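Local coordinates for sulfur carrier protein ThiS adenylyltransferase (Escherichia coli, PDB 1ZUD), which catalyses the ATP-dependent adenylation of the C-terminal glycine carboxylate of the sulfur carrier protein ThiS in thiamin biosynthesis, at residues M159-L173 with A233-G245. Sequence-based numbering, arbitrary orientation. Where two conformers were deposited one is given.
Sequences MVLTPPWEQGCYRCL and ALRRASGCPVCGG. With ZN (zinc ion), chain H.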
loop_
_atom_site.group_PDB
_atom_site.type_symbol
_atom_site.label_atom_id
_atom_site.label_comp_id
_atom_site.label_asym_id
_atom_site.label_seq_id
_atom_site.Cartn_x
_atom_site.Cartn_y
_atom_site.Cartn_z
ATOM N N MET C 159 -6.375 10.695 -2.522
ATOM C CA MET C 159 -7.382 11.104 -3.516
ATOM C C MET C 159 -6.673 11.491 -4.783
ATOM O O MET C 159 -5.593 12.132 -4.729
ATOM C CB MET C 159 -8.143 12.381 -3.125
ATOM C CG MET C 159 -8.477 12.590 -1.736
ATOM S SD MET C 159 -9.231 14.250 -1.726
ATOM C CE MET C 159 -8.097 15.037 -0.694
ATOM N N VAL C 160 -7.293 11.170 -5.920
ATOM C CA VAL C 160 -6.786 11.578 -7.250
ATOM C C VAL C 160 -7.766 12.664 -7.776
ATOM O O VAL C 160 -8.972 12.381 -7.979
ATOM C CB VAL C 160 -6.768 10.426 -8.249
ATOM C CG1 VAL C 160 -6.228 10.963 -9.582
ATOM C CG2 VAL C 160 -5.852 9.251 -7.719
ATOM N N LEU C 161 -7.283 13.890 -7.957
ATOM C CA LEU C 161 -8.171 14.986 -8.395
ATOM C C LEU C 161 -7.721 15.425 -9.766
ATOM O O LEU C 161 -6.547 15.814 -9.992
ATOM C CB LEU C 161 -8.091 16.157 -7.429
ATOM C CG LEU C 161 -8.184 15.844 -5.967
ATOM C CD1 LEU C 161 -7.652 17.037 -5.155
ATOM C CD2 LEU C 161 -9.599 15.530 -5.640
ATOM N N THR C 162 -8.628 15.312 -10.724
ATOM C CA THR C 162 -8.253 15.678 -12.100
ATOM C C THR C 162 -9.242 16.660 -12.724
ATOM O O THR C 162 -10.391 16.697 -12.317
ATOM C CB THR C 162 -8.245 14.433 -13.035
ATOM O OG1 THR C 162 -9.572 13.875 -13.091
ATOM C CG2 THR C 162 -7.300 13.345 -12.483
ATOM N N PRO C 163 -8.780 17.494 -13.672
ATOM C CA PRO C 163 -9.639 18.473 -14.390
ATOM C C PRO C 163 -10.626 17.546 -15.142
ATOM O O PRO C 163 -10.239 16.455 -15.540
ATOM C CB PRO C 163 -8.686 19.117 -15.419
ATOM C CG PRO C 163 -7.349 18.952 -14.852
ATOM C CD PRO C 163 -7.359 17.630 -14.045
ATOM N N PRO C 164 -11.869 17.984 -15.436
ATOM C CA PRO C 164 -12.481 19.278 -15.155
ATOM C C PRO C 164 -12.993 19.388 -13.756
ATOM O O PRO C 164 -13.932 20.147 -13.508
ATOM C CB PRO C 164 -13.590 19.373 -16.214
ATOM C CG PRO C 164 -14.145 18.033 -16.194
ATOM C CD PRO C 164 -12.836 17.114 -16.144
ATOM N N TRP C 165 -12.427 18.581 -12.840
ATOM C CA TRP C 165 -12.801 18.698 -11.423
ATOM C C TRP C 165 -14.278 18.417 -11.116
ATOM O O TRP C 165 -14.888 19.063 -10.247
ATOM C CB TRP C 165 -12.437 20.114 -10.900
ATOM C CG TRP C 165 -11.139 20.617 -11.368
ATOM C CD1 TRP C 165 -10.914 21.532 -12.354
ATOM C CD2 TRP C 165 -9.838 20.145 -10.953
ATOM N NE1 TRP C 165 -9.550 21.650 -12.586
ATOM C CE2 TRP C 165 -8.874 20.813 -11.743
ATOM C CE3 TRP C 165 -9.405 19.218 -9.999
ATOM C CZ2 TRP C 165 -7.483 20.588 -11.607
ATOM C CZ3 TRP C 165 -8.012 18.987 -9.858
ATOM C CH2 TRP C 165 -7.082 19.672 -10.657
ATOM N N GLU C 166 -14.818 17.421 -11.787
ATOM C CA GLU C 166 -16.202 17.010 -11.623
ATOM C C GLU C 166 -16.577 16.728 -10.149
ATOM O O GLU C 166 -17.721 16.983 -9.698
ATOM C CB GLU C 166 -16.434 15.751 -12.474
ATOM C CG GLU C 166 -16.290 15.979 -13.980
ATOM C CD GLU C 166 -16.373 14.688 -14.805
ATOM O OE1 GLU C 166 -17.207 13.810 -14.479
ATOM O OE2 GLU C 166 -15.614 14.555 -15.791
ATOM N N GLN C 167 -15.622 16.199 -9.383
ATOM C CA GLN C 167 -15.892 15.892 -7.980
ATOM C C GLN C 167 -15.304 16.888 -7.023
ATOM O O GLN C 167 -15.137 16.570 -5.826
ATOM C CB GLN C 167 -15.377 14.474 -7.584
ATOM C CG GLN C 167 -16.381 13.362 -7.896
ATOM C CD GLN C 167 -16.503 13.081 -9.394
ATOM O OE1 GLN C 167 -15.506 12.850 -10.085
ATOM N NE2 GLN C 167 -17.729 13.100 -9.897
ATOM N N GLY C 168 -14.943 18.067 -7.541
ATOM C CA GLY C 168 -14.382 19.096 -6.703
ATOM C C GLY C 168 -12.859 19.015 -6.553
ATOM O O GLY C 168 -12.164 18.337 -7.295
ATOM N N CYS C 169 -12.348 19.671 -5.539
ATOM C CA CYS C 169 -10.901 19.727 -5.373
ATOM C C CYS C 169 -10.592 19.495 -3.885
ATOM O O CYS C 169 -11.504 19.115 -3.074
ATOM C CB CYS C 169 -10.407 21.133 -5.870
ATOM S SG CYS C 169 -10.845 22.459 -4.749
ATOM N N TYR C 170 -9.349 19.728 -3.488
ATOM C CA TYR C 170 -8.978 19.427 -2.076
ATOM C C TYR C 170 -9.725 20.365 -1.121
ATOM O O TYR C 170 -10.143 19.981 -0.009
ATOM C CB TYR C 170 -7.468 19.614 -1.873
ATOM C CG TYR C 170 -6.938 19.240 -0.487
ATOM C CD1 TYR C 170 -6.533 17.934 -0.194
ATOM C CD2 TYR C 170 -6.759 20.218 0.483
ATOM C CE1 TYR C 170 -5.936 17.616 1.052
ATOM C CE2 TYR C 170 -6.185 19.923 1.691
ATOM C CZ TYR C 170 -5.769 18.625 1.972
ATOM O OH TYR C 170 -5.178 18.406 3.184
ATOM N N ARG C 171 -9.900 21.600 -1.582
ATOM C CA ARG C 171 -10.602 22.622 -0.807
ATOM C C ARG C 171 -12.115 22.348 -0.715
ATOM O O ARG C 171 -12.751 22.838 0.209
ATOM C CB ARG C 171 -10.322 24.021 -1.405
ATOM C CG ARG C 171 -11.187 25.174 -0.861
ATOM C CD ARG C 171 -10.771 25.649 0.499
ATOM N NE ARG C 171 -11.656 26.712 0.995
ATOM C CZ ARG C 171 -12.948 26.554 1.299
ATOM N NH1 ARG C 171 -13.578 25.374 1.163
ATOM N NH2 ARG C 171 -13.624 27.582 1.778
ATOM N N CYS C 172 -12.696 21.557 -1.607
ATOM C CA CYS C 172 -14.144 21.236 -1.455
ATOM C C CYS C 172 -14.351 20.322 -0.251
ATOM O O CYS C 172 -15.377 20.362 0.434
ATOM C CB CYS C 172 -14.734 20.499 -2.673
ATOM S SG CYS C 172 -14.823 21.466 -4.219
ATOM N N LEU C 173 -13.362 19.471 0.001
ATOM C CA LEU C 173 -13.430 18.518 1.106
ATOM C C LEU C 173 -12.975 19.106 2.440
ATOM O O LEU C 173 -13.561 18.831 3.483
ATOM C CB LEU C 173 -12.536 17.300 0.754
ATOM C CG LEU C 173 -12.347 16.217 1.814
ATOM C CD1 LEU C 173 -13.730 15.640 2.169
ATOM C CD2 LEU C 173 -11.415 15.078 1.248
ATOM N N ALA C 233 -17.071 8.642 -2.218
ATOM C CA ALA C 233 -17.178 9.466 -3.427
ATOM C C ALA C 233 -17.062 10.907 -2.994
ATOM O O ALA C 233 -17.823 11.342 -2.108
ATOM C CB ALA C 233 -18.577 9.218 -4.116
ATOM N N LEU C 234 -16.138 11.662 -3.607
ATOM C CA LEU C 234 -15.958 13.062 -3.283
ATOM C C LEU C 234 -17.166 13.852 -3.880
ATOM O O LEU C 234 -17.910 13.314 -4.707
ATOM C CB LEU C 234 -14.648 13.591 -3.895
ATOM C CG LEU C 234 -13.382 13.040 -3.160
ATOM C CD1 LEU C 234 -12.123 13.389 -3.924
ATOM C CD2 LEU C 234 -13.352 13.652 -1.759
ATOM N N ARG C 235 -17.348 15.096 -3.466
ATOM C CA ARG C 235 -18.467 15.896 -4.030
ATOM C C ARG C 235 -18.048 17.355 -4.036
ATOM O O ARG C 235 -17.601 17.882 -3.020
ATOM C CB ARG C 235 -19.727 15.752 -3.153
ATOM C CG ARG C 235 -20.933 16.637 -3.570
ATOM C CD ARG C 235 -21.844 15.967 -4.630
ATOM N NE ARG C 235 -22.932 16.849 -5.105
ATOM C CZ ARG C 235 -22.846 17.713 -6.130
ATOM N NH1 ARG C 235 -21.722 17.843 -6.833
ATOM N NH2 ARG C 235 -23.896 18.467 -6.458
ATOM N N ARG C 236 -18.180 18.028 -5.166
ATOM C CA ARG C 236 -17.775 19.413 -5.167
ATOM C C ARG C 236 -18.677 20.276 -4.303
ATOM O O ARG C 236 -19.838 19.943 -4.033
ATOM C CB ARG C 236 -17.633 19.945 -6.605
ATOM C CG ARG C 236 -18.852 19.935 -7.428
ATOM C CD ARG C 236 -18.594 20.653 -8.761
ATOM N NE ARG C 236 -19.868 20.776 -9.459
ATOM C CZ ARG C 236 -20.401 19.849 -10.255
ATOM N NH1 ARG C 236 -19.768 18.694 -10.494
ATOM N NH2 ARG C 236 -21.596 20.077 -10.800
ATOM N N ALA C 237 -18.082 21.331 -3.766
ATOM C CA ALA C 237 -18.819 22.256 -2.921
ATOM C C ALA C 237 -19.176 23.458 -3.808
ATOM O O ALA C 237 -18.303 24.073 -4.427
ATOM C CB ALA C 237 -17.965 22.711 -1.743
ATOM N N SER C 238 -20.461 23.785 -3.851
ATOM C CA SER C 238 -20.944 24.914 -4.649
ATOM C C SER C 238 -20.193 26.189 -4.396
ATOM O O SER C 238 -19.891 26.932 -5.329
ATOM C CB SER C 238 -22.427 25.193 -4.359
ATOM O OG SER C 238 -23.251 24.337 -5.128
ATOM N N GLY C 239 -19.942 26.487 -3.136
ATOM C CA GLY C 239 -19.238 27.719 -2.856
ATOM C C GLY C 239 -17.715 27.564 -2.799
ATOM O O GLY C 239 -17.037 28.439 -2.251
ATOM N N CYS C 240 -17.145 26.495 -3.356
ATOM C CA CYS C 240 -15.666 26.375 -3.286
ATOM C C CYS C 240 -14.955 27.577 -3.918
ATOM O O CYS C 240 -15.131 27.866 -5.083
ATOM C CB CYS C 240 -15.165 25.090 -3.990
ATOM S SG CYS C 240 -13.336 24.930 -3.801
ATOM N N PRO C 241 -14.114 28.280 -3.153
ATOM C CA PRO C 241 -13.407 29.444 -3.722
ATOM C C PRO C 241 -12.303 29.118 -4.726
ATOM O O PRO C 241 -11.783 30.002 -5.371
ATOM C CB PRO C 241 -12.855 30.159 -2.500
ATOM C CG PRO C 241 -12.644 29.010 -1.510
ATOM C CD PRO C 241 -13.856 28.125 -1.709
ATOM N N VAL C 242 -11.963 27.842 -4.870
ATOM C CA VAL C 242 -10.923 27.431 -5.803
ATOM C C VAL C 242 -11.476 26.898 -7.114
ATOM O O VAL C 242 -11.107 27.362 -8.180
ATOM C CB VAL C 242 -9.977 26.301 -5.176
ATOM C CG1 VAL C 242 -9.004 25.758 -6.252
ATOM C CG2 VAL C 242 -9.182 26.866 -4.036
ATOM N N CYS C 243 -12.366 25.920 -7.069
ATOM C CA CYS C 243 -12.861 25.346 -8.314
ATOM C C CYS C 243 -14.317 25.786 -8.546
ATOM O O CYS C 243 -14.949 25.338 -9.490
ATOM C CB CYS C 243 -12.816 23.793 -8.265
ATOM S SG CYS C 243 -14.034 23.022 -7.110
ATOM N N GLY C 244 -14.806 26.632 -7.650
ATOM C CA GLY C 244 -16.172 27.116 -7.714
ATOM C C GLY C 244 -16.463 27.816 -9.022
ATOM O O GLY C 244 -17.632 28.018 -9.357
ATOM N N GLY C 245 -15.414 28.190 -9.756
ATOM C CA GLY C 245 -15.602 28.865 -11.035
ATOM C C GLY C 245 -16.104 30.305 -10.934
ATOM O O GLY C 245 -15.545 31.187 -11.636
HETATM ZN ZN ZN H . -13.179 22.946 -4.850
HETATM O O HOH W 1 -19.428 16.552 -7.510
#
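Met159 and Leu161, at the end of strand 155-161, pack on Leu234, just past strand 228-233, and the two chains then run on to a shared Cys4 zinc site built from two CxxC pairs. Cys169 and Cys172 of 159-173 and Cys240 and Cys243 of 233-245 each bind the metal through SG. Met159 SD and Leu161 CD2 each lie 3.7 Å from Leu234 CD1, and the side chains cross at about a right angle. Arg236 NH1 donates to Glu166 O (2.8 Å, 138° at the hydrogen); the oxygen sits at the guanidinium edge, near its plane. A water also donates to Glu166 O and accepts from Arg236 N and Arg235 NH1. Gln167 lays CB and CG along Leu234 CB and O. Gly168 CA sits 3.4 Å from Arg236 CB; a side chain on Gly168 would run into Arg236 CA. Cys169, at the N-cap of helix 170-173, holds the zinc at 2.4 Å from SG. Arg171 CG is anti to the backbone N (chi1 169°) and passes Cys240 SG. The bend at chi2 helps turn one guanidinium face to Pro241, whose CD lies 3.4 Å above its centre. An alanine here would lack CG and the guanidinium and would probably leave Pro241 CD without its flat partner and Cys240 SG less shielded. Cys172 SG also accepts two backbone N-H groups, from Cys169 N and, nearly straight at 169°, from Ala237 N at 3.3 Å. Leu173 CD2 meets Leu234 CD2 at 3.9 Å, the side chains crossing nearly perpendicular.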